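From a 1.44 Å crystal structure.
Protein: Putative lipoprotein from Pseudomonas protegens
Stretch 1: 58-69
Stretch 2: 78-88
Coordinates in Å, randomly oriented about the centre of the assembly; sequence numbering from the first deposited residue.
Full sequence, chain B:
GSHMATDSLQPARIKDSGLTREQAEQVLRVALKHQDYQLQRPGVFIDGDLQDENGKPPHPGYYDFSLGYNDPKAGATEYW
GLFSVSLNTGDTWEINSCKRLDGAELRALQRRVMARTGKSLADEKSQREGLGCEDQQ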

ATOM      1  N   PRO B  58      -7.224   8.757  -2.286  1.00 11.03           N
ATOM      2  CA  PRO B  58      -7.946   8.011  -1.241  1.00 12.69           C
ATOM      3  C   PRO B  58      -8.052   8.705   0.109  1.00 12.61           C
ATOM      4  O   PRO B  58      -8.975   8.389   0.872  1.00 14.05           O
ATOM      5  N   HIS B  59      -7.126   9.614   0.417  1.00 10.85           N
ATOM      6  CA  HIS B  59      -7.111  10.287   1.716  1.00 12.52           C
ATOM      7  C   HIS B  59      -7.136  11.787   1.525  1.00 13.44           C
ATOM      8  O   HIS B  59      -6.128  12.381   1.164  1.00 13.93           O
ATOM      9  N   PRO B  60      -8.320  12.383   1.712  1.00 13.79           N
ATOM     10  CA  PRO B  60      -8.490  13.824   1.505  1.00 14.57           C
ATOM     11  C   PRO B  60      -7.404  14.643   2.196  1.00 13.82           C
ATOM     12  O   PRO B  60      -7.095  14.408   3.368  1.00 14.61           O
ATOM     13  N   GLY B  61      -6.820  15.583   1.457  1.00 14.71           N
ATOM     14  CA  GLY B  61      -5.745  16.411   1.988  1.00 15.59           C
ATOM     15  C   GLY B  61      -4.356  15.915   1.631  1.00 13.14           C
ATOM     16  O   GLY B  61      -3.369  16.631   1.848  1.00 15.64           O
ATOM     17  N   TYR B  62      -4.283  14.691   1.100  1.00 12.45           N
ATOM     18  CA  TYR B  62      -3.013  14.022   0.794  1.00 12.41           C
ATOM     19  C   TYR B  62      -3.029  13.436  -0.619  1.00 12.66           C
ATOM     20  O   TYR B  62      -4.096  13.201  -1.203  1.00 13.52           O
ATOM     21  N   TYR B  63      -1.840  13.190  -1.155  1.00 12.72           N
ATOM     22  CA  TYR B  63      -1.680  12.277  -2.279  1.00 12.08           C
ATOM     23  C   TYR B  63      -1.016  11.008  -1.750  1.00 11.93           C
ATOM     24  O   TYR B  63      -0.083  11.087  -0.952  1.00 12.96           O
ATOM     25  N   ASP B  64      -1.496   9.847  -2.188  1.00 12.17           N
ATOM     26  CA  ASP B  64      -0.943   8.570  -1.736  1.00  9.97           C
ATOM     27  C   ASP B  64       0.015   7.972  -2.771  1.00  9.71           C
ATOM     28  O   ASP B  64      -0.169   8.142  -3.990  1.00 12.00           O
ATOM     29  N   PHE B  65       1.018   7.243  -2.281  1.00 11.63           N
ATOM     30  CA  PHE B  65       2.036   6.637  -3.131  1.00 12.97           C
ATOM     31  C   PHE B  65       2.409   5.274  -2.590  1.00 13.92           C
ATOM     32  O   PHE B  65       2.513   5.088  -1.376  1.00 13.44           O
ATOM     33  N   SER B  66       2.610   4.317  -3.487  1.00 12.86           N
ATOM     34  CA  SER B  66       3.137   3.026  -3.075  1.00 11.35           C
ATOM     35  C   SER B  66       4.584   2.898  -3.522  1.00 14.70           C
ATOM     36  O   SER B  66       4.977   3.440  -4.557  1.00 16.62           O
ATOM     37  N   LEU B  67       5.374   2.191  -2.719  1.00 13.51           N
ATOM     38  CA  LEU B  67       6.757   1.886  -3.033  1.00 14.33           C
ATOM     39  C   LEU B  67       6.854   0.376  -3.170  1.00 13.29           C
ATOM     40  O   LEU B  67       6.491  -0.371  -2.260  1.00 14.85           O
ATOM     41  N   GLY B  68       7.321  -0.082  -4.319  1.00 18.56           N
ATOM     42  CA  GLY B  68       7.299  -1.500  -4.596  1.00 23.65           C
ATOM     43  C   GLY B  68       8.460  -1.989  -5.424  1.00 17.41           C
ATOM     44  O   GLY B  68       9.292  -1.209  -5.874  1.00 18.07           O
ATOM     45  N   TYR B  69       8.461  -3.297  -5.652  1.00 18.53           N
ATOM     46  CA  TYR B  69       9.590  -3.988  -6.211  1.00 18.78           C
ATOM     47  C   TYR B  69       9.128  -5.242  -6.941  1.00 15.85           C
ATOM     48  O   TYR B  69       8.455  -6.083  -6.349  1.00 16.43           O
ATOM     49  N   GLU B  78       6.287  -7.050  -4.650  1.00 13.24           N
ATOM     50  CA  GLU B  78       6.564  -6.894  -3.235  1.00 14.59           C
ATOM     51  C   GLU B  78       6.458  -5.415  -2.896  1.00 12.74           C
ATOM     52  O   GLU B  78       7.083  -4.584  -3.557  1.00 16.53           O
ATOM     53  N   TYR B  79       5.701  -5.082  -1.857  1.00 13.47           N
ATOM     54  CA  TYR B  79       5.508  -3.672  -1.495  1.00 12.73           C
ATOM     55  C   TYR B  79       6.211  -3.323  -0.187  1.00 10.69           C
ATOM     56  O   TYR B  79       6.207  -4.095   0.769  1.00 14.08           O
ATOM     57  N   TRP B  80       6.858  -2.168  -0.180  1.00 14.04           N
ATOM     58  CA  TRP B  80       7.688  -1.751   0.937  1.00 14.42           C
ATOM     59  C   TRP B  80       7.059  -0.604   1.724  1.00 16.51           C
ATOM     60  O   TRP B  80       7.443  -0.340   2.862  1.00 22.18           O
ATOM     61  N   GLY B  81       6.116   0.098   1.113  1.00 15.22           N
ATOM     62  CA  GLY B  81       5.459   1.188   1.805  1.00 16.52           C
ATOM     63  C   GLY B  81       4.239   1.735   1.088  1.00 14.21           C
ATOM     64  O   GLY B  81       4.138   1.673  -0.137  1.00 13.81           O
ATOM     65  N   LEU B  82       3.324   2.289   1.878  1.00 13.10           N
ATOM     66  CA  LEU B  82       2.184   3.043   1.387  1.00 12.40           C
ATOM     67  C   LEU B  82       2.240   4.365   2.131  1.00 13.05           C
ATOM     68  O   LEU B  82       2.185   4.389   3.357  1.00 13.59           O
ATOM     69  N   PHE B  83       2.363   5.461   1.391  1.00 12.25           N
ATOM     70  CA  PHE B  83       2.621   6.773   1.971  1.00 12.03           C
ATOM     71  C   PHE B  83       1.535   7.762   1.603  1.00 12.63           C
ATOM     72  O   PHE B  83       0.960   7.694   0.516  1.00 13.88           O
ATOM     73  N   SER B  84       1.296   8.709   2.508  1.00 11.58           N
ATOM     74  CA  SER B  84       0.423   9.845   2.251  1.00 13.14           C
ATOM     75  C   SER B  84       1.234  11.119   2.462  1.00 11.32           C
ATOM     76  O   SER B  84       1.879  11.283   3.503  1.00 14.15           O
ATOM     77  N   VAL B  85       1.205  12.003   1.466  1.00 12.77           N
ATOM     78  CA  VAL B  85       1.911  13.283   1.526  1.00 11.89           C
ATOM     79  C   VAL B  85       0.903  14.432   1.497  1.00 12.38           C
ATOM     80  O   VAL B  85       0.073  14.504   0.591  1.00 13.05           O
ATOM     81  N   SER B  86       0.951  15.318   2.481  1.00 13.51           N
ATOM     82  CA  SER B  86      -0.006  16.421   2.531  1.00 12.78           C
ATOM     83  C   SER B  86       0.258  17.452   1.461  1.00 14.17           C
ATOM     84  O   SER B  86       1.379  17.903   1.305  1.00 14.97           O
ATOM     85  N   LEU B  87      -0.790  17.822   0.732  1.00 15.37           N
ATOM     86  CA  LEU B  87      -0.696  18.856  -0.282  1.00 17.74           C
ATOM     87  C   LEU B  87      -0.350  20.208   0.318  1.00 14.69           C
ATOM     88  O   LEU B  87       0.259  21.038  -0.344  1.00 17.77           O
ATOM     89  N   ASN B  88      -0.775  20.442   1.554  1.00 15.38           N
ATOM     90  CA  ASN B  88      -0.649  21.770   2.141  1.00 16.74           C
ATOM     91  C   ASN B  88       0.571  21.971   3.033  1.00 16.68           C
ATOM     92  O   ASN B  88       0.955  23.114   3.294  1.00 19.24           O
TER

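A beta bulge interrupts this antiparallel pair: the register slips by one between Leu-67 and Gly-68, so Leu-67 O accepts from both Trp-80 N (2.8 Å) and, weakly, Gly-81 N (3.4 Å). At the bulge the CA-to-CB bond of Trp-80 points sideways, and its indole (chi1 m) packs against Tyr-69 and Leu-67. Tyr-69 (chi1 t) lays its CB over one face of that indole, with CB 3.6 Å from Trp-80 CZ2; the Tyr-69 ring and the six-membered ring of Trp-80 are near parallel but slid apart, centroids 5.3 Å from each other, so they barely overlap. Trp-80 NE1 donates to Glu-78 OE2 (2.9 Å) of its own strand. Leu-67 (t, p) fills the space beside it, its CD2 4.0 Å from Trp-80 CB and its CB 3.9 Å from CE1 at the edge of the Phe-83 ring (chi1 m). That ring also explains the bare Gly-81, since a CB there would lie 2.5 Å from Phe-83 CE1. Farther along the same face, Phe-65 (m) places CE2 3.9 Å from CG2 of Val-85 (t), and Tyr-63 (m) brings CE2 to 3.3 Å from CG of Leu-87, whose side chain (m, p) starts sideways but ends nearer the partner strand.

The opposite face carries the polar pairing. Ser-84 OG (m) donates to Asp-64 OD1 (2.8 Å), while His-59 ND1 donates to Asp-64 OD2 (2.6 Å); the carboxylate of Asp-64 (m) thus joins the strand to the preceding turn, and His-59 NE2 is satisfied elsewhere in the structure. Tyr-62 (m) packs beside Ser-86, its CE2 3.7 Å from Ser-86 CB. At the bulge end of this face, Tyr-79 (m) sets CD1 4.1 Å from Gly-68 CA; a CB on Gly-68 would sit a tight 3.1 Å from that same Tyr-79 CD1.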

ATOM      1  CB  PRO B  58      -7.132   6.716  -1.109  1.00 13.90           C
ATOM      2  CG  PRO B  58      -6.477   6.545  -2.456  1.00 14.20           C
ATOM      3  CD  PRO B  58      -6.116   7.964  -2.852  1.00 13.05           C
ATOM      4  CB  HIS B  59      -5.893   9.847   2.527  1.00 11.94           C
ATOM      5  CG  HIS B  59      -5.966   8.401   2.887  1.00 10.89           C
ATOM      6  ND1 HIS B  59      -5.350   7.415   2.145  1.00 12.35           N
ATOM      7  CD2 HIS B  59      -6.671   7.767   3.852  1.00 12.47           C
ATOM      8  CE1 HIS B  59      -5.649   6.235   2.657  1.00 12.79           C
ATOM      9  NE2 HIS B  59      -6.458   6.421   3.687  1.00 12.57           N
ATOM     10  CB  PRO B  60      -9.855  14.089   2.127  1.00 17.75           C
ATOM     11  CG  PRO B  60     -10.614  12.796   1.872  1.00 17.43           C
ATOM     12  CD  PRO B  60      -9.593  11.709   2.039  1.00 14.14           C
ATOM     13  CB  TYR B  62      -2.758  12.863   1.789  1.00 11.40           C
ATOM     14  CG  TYR B  62      -2.718  13.312   3.224  1.00 12.49           C
ATOM     15  CD1 TYR B  62      -3.892  13.503   3.940  1.00 12.47           C
ATOM     16  CD2 TYR B  62      -1.517  13.555   3.863  1.00 11.44           C
ATOM     17  CE1 TYR B  62      -3.867  13.970   5.245  1.00 11.47           C
ATOM     18  CE2 TYR B  62      -1.475  14.016   5.164  1.00 13.10           C
ATOM     19  CZ  TYR B  62      -2.646  14.210   5.855  1.00 11.86           C
ATOM     20  OH  TYR B  62      -2.613  14.674   7.153  1.00 15.99           O
ATOM     21  CB  TYR B  63      -0.808  12.905  -3.352  1.00 13.85           C
ATOM     22  CG  TYR B  63      -1.511  13.972  -4.143  1.00 16.23           C
ATOM     23  CD1 TYR B  63      -2.588  13.656  -4.958  1.00 18.05           C
ATOM     24  CD2 TYR B  63      -1.094  15.292  -4.083  1.00 19.47           C
ATOM     25  CE1 TYR B  63      -3.236  14.630  -5.688  1.00 20.31           C
ATOM     26  CE2 TYR B  63      -1.728  16.269  -4.808  1.00 20.44           C
ATOM     27  CZ  TYR B  63      -2.802  15.937  -5.604  1.00 21.28           C
ATOM     28  OH  TYR B  63      -3.429  16.917  -6.334  1.00 28.38           O
ATOM     29  CB  ASP B  64      -2.055   7.552  -1.471  1.00 11.09           C
ATOM     30  CG  ASP B  64      -2.919   7.892  -0.270  1.00 12.15           C
ATOM     31  OD1 ASP B  64      -2.724   8.943   0.379  1.00 12.59           O
ATOM     32  OD2 ASP B  64      -3.837   7.087  -0.001  1.00 12.25           O
ATOM     33  CB  PHE B  65       3.311   7.493  -3.159  1.00 13.85           C
ATOM     34  CG  PHE B  65       3.094   8.868  -3.677  1.00 12.78           C
ATOM     35  CD1 PHE B  65       3.211   9.134  -5.034  1.00 15.20           C
ATOM     36  CD2 PHE B  65       2.751   9.904  -2.812  1.00 13.82           C
ATOM     37  CE1 PHE B  65       2.996  10.405  -5.520  1.00 13.06           C
ATOM     38  CE2 PHE B  65       2.538  11.175  -3.300  1.00 17.11           C
ATOM     39  CZ  PHE B  65       2.669  11.428  -4.652  1.00 15.07           C
ATOM     40  CB  SER B  66       2.305   1.888  -3.658  1.00 18.29           C
ATOM     41  OG  SER B  66       2.474   1.797  -5.051  1.00 18.38           O
ATOM     42  CB  LEU B  67       7.661   2.367  -1.916  1.00 15.96           C
ATOM     43  CG  LEU B  67       9.140   1.993  -2.032  1.00 19.52           C
ATOM     44  CD1 LEU B  67       9.775   2.621  -3.266  1.00 22.19           C
ATOM     45  CD2 LEU B  67       9.865   2.412  -0.765  1.00 22.31           C
ATOM     46  CB  TYR B  69      10.517  -4.368  -5.058  1.00 25.55           C
ATOM     47  CG  TYR B  69      11.680  -5.233  -5.450  1.00 27.05           C
ATOM     48  CD1 TYR B  69      12.541  -4.832  -6.451  1.00 33.22           C
ATOM     49  CD2 TYR B  69      11.927  -6.441  -4.803  1.00 28.08           C
ATOM     50  CE1 TYR B  69      13.615  -5.596  -6.819  1.00 30.53           C
ATOM     51  CE2 TYR B  69      13.008  -7.225  -5.164  1.00 26.63           C
ATOM     52  CZ  TYR B  69      13.852  -6.794  -6.182  1.00 27.59           C
ATOM     53  OH  TYR B  69      14.949  -7.534  -6.579  1.00 34.36           O
ATOM     54  CB  GLU B  78       7.969  -7.414  -2.915  1.00 16.49           C
ATOM     55  CG  GLU B  78       8.404  -7.246  -1.478  1.00 17.80           C
ATOM     56  CD  GLU B  78       9.759  -7.902  -1.200  1.00 19.67           C
ATOM     57  OE1 GLU B  78      10.015  -9.002  -1.730  1.00 18.14           O
ATOM     58  OE2 GLU B  78      10.589  -7.311  -0.474  1.00 23.54           O
ATOM     59  CB  TYR B  79       4.021  -3.335  -1.445  1.00 12.22           C
ATOM     60  CG  TYR B  79       3.368  -3.494  -2.799  1.00 12.91           C
ATOM     61  CD1 TYR B  79       3.377  -2.456  -3.721  1.00 12.92           C
ATOM     62  CD2 TYR B  79       2.793  -4.705  -3.176  1.00 12.85           C
ATOM     63  CE1 TYR B  79       2.796  -2.613  -4.973  1.00 12.80           C
ATOM     64  CE2 TYR B  79       2.213  -4.865  -4.406  1.00 13.46           C
ATOM     65  CZ  TYR B  79       2.223  -3.824  -5.307  1.00 13.40           C
ATOM     66  OH  TYR B  79       1.637  -3.993  -6.524  1.00 15.24           O
ATOM     67  CB  TRP B  80       9.056  -1.305   0.413  1.00 17.04           C
ATOM     68  CG  TRP B  80       9.891  -2.421  -0.165  1.00 18.34           C
ATOM     69  CD1 TRP B  80       9.728  -3.763   0.028  1.00 19.88           C
ATOM     70  CD2 TRP B  80      11.026  -2.272  -1.022  1.00 19.86           C
ATOM     71  NE1 TRP B  80      10.701  -4.459  -0.662  1.00 21.78           N
ATOM     72  CE2 TRP B  80      11.505  -3.566  -1.318  1.00 23.07           C
ATOM     73  CE3 TRP B  80      11.678  -1.170  -1.577  1.00 23.51           C
ATOM     74  CZ2 TRP B  80      12.612  -3.788  -2.138  1.00 22.92           C
ATOM     75  CZ3 TRP B  80      12.780  -1.391  -2.390  1.00 25.39           C
ATOM     76  CH2 TRP B  80      13.234  -2.689  -2.665  1.00 26.23           C
ATOM     77  CB  LEU B  82       0.863   2.321   1.683  1.00 12.22           C
ATOM     78  CG  LEU B  82      -0.419   3.088   1.316  1.00 13.08           C
ATOM     79  CD1 LEU B  82      -0.461   3.462  -0.159  1.00 15.49           C
ATOM     80  CD2 LEU B  82      -1.677   2.275   1.676  1.00 12.99           C
ATOM     81  CB  PHE B  83       3.964   7.311   1.466  1.00 13.81           C
ATOM     82  CG  PHE B  83       5.123   6.400   1.751  1.00 14.63           C
ATOM     83  CD1 PHE B  83       5.517   5.444   0.822  1.00 16.80           C
ATOM     84  CD2 PHE B  83       5.808   6.486   2.953  1.00 16.52           C
ATOM     85  CE1 PHE B  83       6.588   4.590   1.094  1.00 16.26           C
ATOM     86  CE2 PHE B  83       6.884   5.638   3.226  1.00 17.25           C
ATOM     87  CZ  PHE B  83       7.268   4.693   2.297  1.00 17.44           C
ATOM     88  CB  SER B  84      -0.790   9.829   3.189  1.00 11.86           C
ATOM     89  OG  SER B  84      -1.629   8.698   2.953  1.00 12.37           O
ATOM     90  CB  VAL B  85       2.854  13.447   0.314  1.00 12.85           C
ATOM     91  CG1 VAL B  85       3.569  14.779   0.378  1.00 13.85           C
ATOM     92  CG2 VAL B  85       3.857  12.282   0.241  1.00 12.90           C
ATOM     93  CB  SER B  86       0.002  17.121   3.885  1.00 15.55           C
ATOM     94  OG  SER B  86      -0.573  18.427   3.766  1.00 15.09           O
ATOM     95  CB  LEU B  87      -2.031  19.016  -1.008  1.00 21.44           C
ATOM     96  CG  LEU B  87      -2.404  18.040  -2.100  1.00 28.04           C
ATOM     97  CD1 LEU B  87      -2.642  16.676  -1.503  1.00 25.11           C
ATOM     98  CD2 LEU B  87      -3.649  18.546  -2.811  1.00 24.95           C
ATOM     99  CB  ASN B  88      -1.917  22.136   2.915  1.00 21.88           C
ATOM    100  CG  ASN B  88      -3.031  22.626   2.005  1.00 24.30           C
ATOM    101  OD1 ASN B  88      -2.777  23.206   0.950  1.00 27.18           O
ATOM    102  ND2 ASN B  88      -4.270  22.391   2.410  1.00 32.39           N
TER